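Local coordinates for protein putative amidohydrolase (Unidentified, PDB 3MKV) that probably hydrolyses dipeptides ending in proline, as a zinc-dependent prolidase of the amidohydrolase superfamily, at residues P275-D281 with D337-L342. Residues are numbered along the deposited sequence; the frame is centred on the assembly and turned at random.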
loop_
_atom_site.group_PDB
_atom_site.type_symbol
_atom_site.label_atom_id
_atom_site.label_comp_id
_atom_site.label_asym_id
_atom_site.label_seq_id
_atom_site.Cartn_x
_atom_site.Cartn_y
_atom_site.Cartn_z
ATOM N N PRO A 275 9.547 -29.411 -31.795
ATOM C CA PRO A 275 8.182 -29.591 -32.268
ATOM C C PRO A 275 7.403 -30.369 -31.229
ATOM O O PRO A 275 7.976 -31.219 -30.549
ATOM C CB PRO A 275 8.356 -30.449 -33.538
ATOM C CG PRO A 275 9.833 -30.361 -33.884
ATOM C CD PRO A 275 10.515 -30.213 -32.564
ATOM N N THR A 276 6.109 -30.102 -31.110
ATOM C CA THR A 276 5.292 -30.808 -30.128
ATOM C C THR A 276 3.974 -31.271 -30.751
ATOM O O THR A 276 2.889 -30.998 -30.225
ATOM C CB THR A 276 5.047 -29.927 -28.881
ATOM O OG1 THR A 276 4.383 -28.709 -29.264
ATOM C CG2 THR A 276 6.379 -29.578 -28.208
ATOM N N LEU A 277 4.093 -31.986 -31.872
ATOM C CA LEU A 277 2.950 -32.357 -32.738
ATOM C C LEU A 277 1.808 -33.132 -32.071
ATOM O O LEU A 277 0.637 -32.895 -32.350
ATOM C CB LEU A 277 3.443 -33.146 -33.965
ATOM C CG LEU A 277 4.532 -32.475 -34.799
ATOM C CD1 LEU A 277 4.940 -33.341 -35.972
ATOM C CD2 LEU A 277 4.050 -31.116 -35.280
ATOM N N VAL A 278 2.150 -34.073 -31.207
ATOM C CA VAL A 278 1.143 -34.938 -30.603
ATOM C C VAL A 278 0.068 -34.138 -29.864
ATOM O O VAL A 278 -1.101 -34.537 -29.810
ATOM C CB VAL A 278 1.797 -35.958 -29.645
ATOM C CG1 VAL A 278 2.541 -35.233 -28.519
ATOM C CG2 VAL A 278 0.757 -36.939 -29.111
ATOM N N THR A 279 0.464 -33.005 -29.294
ATOM C CA THR A 279 -0.460 -32.206 -28.510
ATOM C C THR A 279 -1.578 -31.621 -29.362
ATOM O O THR A 279 -2.726 -31.557 -28.924
ATOM C CB THR A 279 0.247 -31.077 -27.750
ATOM O OG1 THR A 279 -0.700 -30.425 -26.896
ATOM C CG2 THR A 279 0.838 -30.063 -28.716
ATOM N N TYR A 280 -1.251 -31.200 -30.578
ATOM C CA TYR A 280 -2.268 -30.624 -31.458
ATOM C C TYR A 280 -3.304 -31.661 -31.894
ATOM O O TYR A 280 -4.507 -31.380 -31.904
ATOM C CB TYR A 280 -1.611 -29.903 -32.637
ATOM C CG TYR A 280 -0.550 -28.953 -32.139
ATOM C CD1 TYR A 280 -0.880 -27.945 -31.246
ATOM C CD2 TYR A 280 0.783 -29.080 -32.523
ATOM C CE1 TYR A 280 0.072 -27.075 -30.757
ATOM C CE2 TYR A 280 1.751 -28.207 -32.034
ATOM C CZ TYR A 280 1.379 -27.206 -31.147
ATOM O OH TYR A 280 2.300 -26.324 -30.630
ATOM N N ASP A 281 -2.840 -32.863 -32.220
ATOM C CA ASP A 281 -3.735 -33.967 -32.548
ATOM C C ASP A 281 -4.717 -34.293 -31.416
ATOM O O ASP A 281 -5.833 -34.753 -31.666
ATOM C CB ASP A 281 -2.929 -35.216 -32.913
ATOM C CG ASP A 281 -2.222 -35.083 -34.253
ATOM O OD1 ASP A 281 -1.692 -36.104 -34.750
ATOM O OD2 ASP A 281 -2.200 -33.958 -34.809
ATOM N N ASP A 337 3.107 -41.308 -28.446
ATOM C CA ASP A 337 2.626 -41.221 -29.819
ATOM C C ASP A 337 3.415 -40.227 -30.657
ATOM O O ASP A 337 3.262 -40.186 -31.874
ATOM C CB ASP A 337 1.145 -40.870 -29.860
ATOM C CG ASP A 337 0.266 -42.066 -29.616
ATOM O OD1 ASP A 337 0.590 -42.882 -28.725
ATOM O OD2 ASP A 337 -0.750 -42.195 -30.324
ATOM N N GLU A 338 4.251 -39.419 -30.013
ATOM C CA GLU A 338 5.023 -38.433 -30.760
ATOM C C GLU A 338 6.083 -39.125 -31.616
ATOM O O GLU A 338 6.594 -38.543 -32.569
ATOM C CB GLU A 338 5.646 -37.383 -29.828
ATOM C CG GLU A 338 6.531 -36.330 -30.518
ATOM C CD GLU A 338 5.739 -35.238 -31.238
ATOM O OE1 GLU A 338 6.382 -34.334 -31.831
ATOM O OE2 GLU A 338 4.483 -35.283 -31.212
ATOM N N PHE A 339 6.406 -40.368 -31.267
ATOM C CA PHE A 339 7.339 -41.170 -32.061
ATOM C C PHE A 339 6.665 -41.606 -33.355
ATOM O O PHE A 339 7.188 -41.389 -34.453
ATOM C CB PHE A 339 7.807 -42.401 -31.281
ATOM C CG PHE A 339 8.722 -42.083 -30.135
ATOM C CD1 PHE A 339 9.967 -41.509 -30.365
ATOM C CD2 PHE A 339 8.347 -42.371 -28.824
ATOM C CE1 PHE A 339 10.825 -41.205 -29.305
ATOM C CE2 PHE A 339 9.200 -42.078 -27.747
ATOM C CZ PHE A 339 10.436 -41.491 -27.988
ATOM N N ARG A 340 5.490 -42.209 -33.211
ATOM C CA ARG A 340 4.660 -42.601 -34.344
ATOM C C ARG A 340 4.462 -41.442 -35.321
ATOM O O ARG A 340 4.675 -41.583 -36.530
ATOM C CB ARG A 340 3.294 -43.079 -33.844
ATOM C CG ARG A 340 2.520 -43.926 -34.845
ATOM C CD ARG A 340 1.022 -43.951 -34.540
ATOM N NE ARG A 340 0.341 -42.738 -34.994
ATOM C CZ ARG A 340 -0.378 -41.940 -34.208
ATOM N NH1 ARG A 340 -0.523 -42.231 -32.922
ATOM N NH2 ARG A 340 -0.957 -40.853 -34.709
ATOM N N ILE A 341 4.040 -40.299 -34.793
ATOM C CA ILE A 341 3.733 -39.146 -35.628
ATOM C C ILE A 341 4.957 -38.661 -36.409
ATOM O O ILE A 341 4.902 -38.515 -37.633
ATOM C CB ILE A 341 3.143 -38.002 -34.793
ATOM C CG1 ILE A 341 1.790 -38.421 -34.210
ATOM C CG2 ILE A 341 3.002 -36.748 -35.634
ATOM C CD1 ILE A 341 1.166 -37.389 -33.305
ATOM N N LEU A 342 6.065 -38.424 -35.711
ATOM C CA LEU A 342 7.298 -38.005 -36.377
ATOM C C LEU A 342 7.777 -39.079 -37.354
ATOM O O LEU A 342 8.412 -38.777 -38.363
ATOM C CB LEU A 342 8.396 -37.693 -35.353
ATOM C CG LEU A 342 8.140 -36.583 -34.320
ATOM C CD1 LEU A 342 9.160 -36.612 -33.175
ATOM C CD2 LEU A 342 8.121 -35.213 -34.970
HETATM O O HOH W 1 8.821 -33.491 -31.354
#
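Val278 and Glu338 bring the two backbones nearest each other, their CA atoms 5.2 Å apart, where helix 277-281 crosses helix 337-342 almost at a right angle: the axes make an angle of 97° and pass 9.4 Å apart. Across this crossing Glu338 reaches the N-terminal end of the other helix. Its CG stands anti to the backbone N (chi1 178°), and a bend at chi2 (77°) turns the carboxylate toward the amides there. Glu338 OE2 accepts the N-H of Val278, with Val278 N and OE2 2.6 Å apart, nearly along the C-O bond direction. Glu338 OE1 takes the longer bond from Leu277 N at 3.3 Å, on its syn side and somewhat out of the carboxylate plane. A water lies 2.6 Å from both Glu338 OE1 and Pro275 O and bridges them. In this buried carboxylate OE2 thus has the Val278 amide, and OE1 has the Leu277 amide and the water; the helix dipole would probably favour its negative form.

Apolar groups close in beside it. Leu277 sends CD1 to Leu342 CD2 at 3.8 Å and to Ile341 CG2, while Ile341 pushes CD1 against Val278 CA at 3.6 Å. Val278 CG2 rests on the CB of Asp337, whose OD2 turns off to a salt bridge with Arg340 NH1.

Ile311 of helix 307-317 touches Pro275, Leu277 and Leu342, and Leu308 meets Ile341. The segment 275-281 follows strand 272-274 in the TIM-barrel-like catalytic domain; there Thr276, facing away from helix 337-343, hydrogen-bonds through OG1 to ND1 of the zinc ligand His254, which places Thr276 in the second shell of the zinc site.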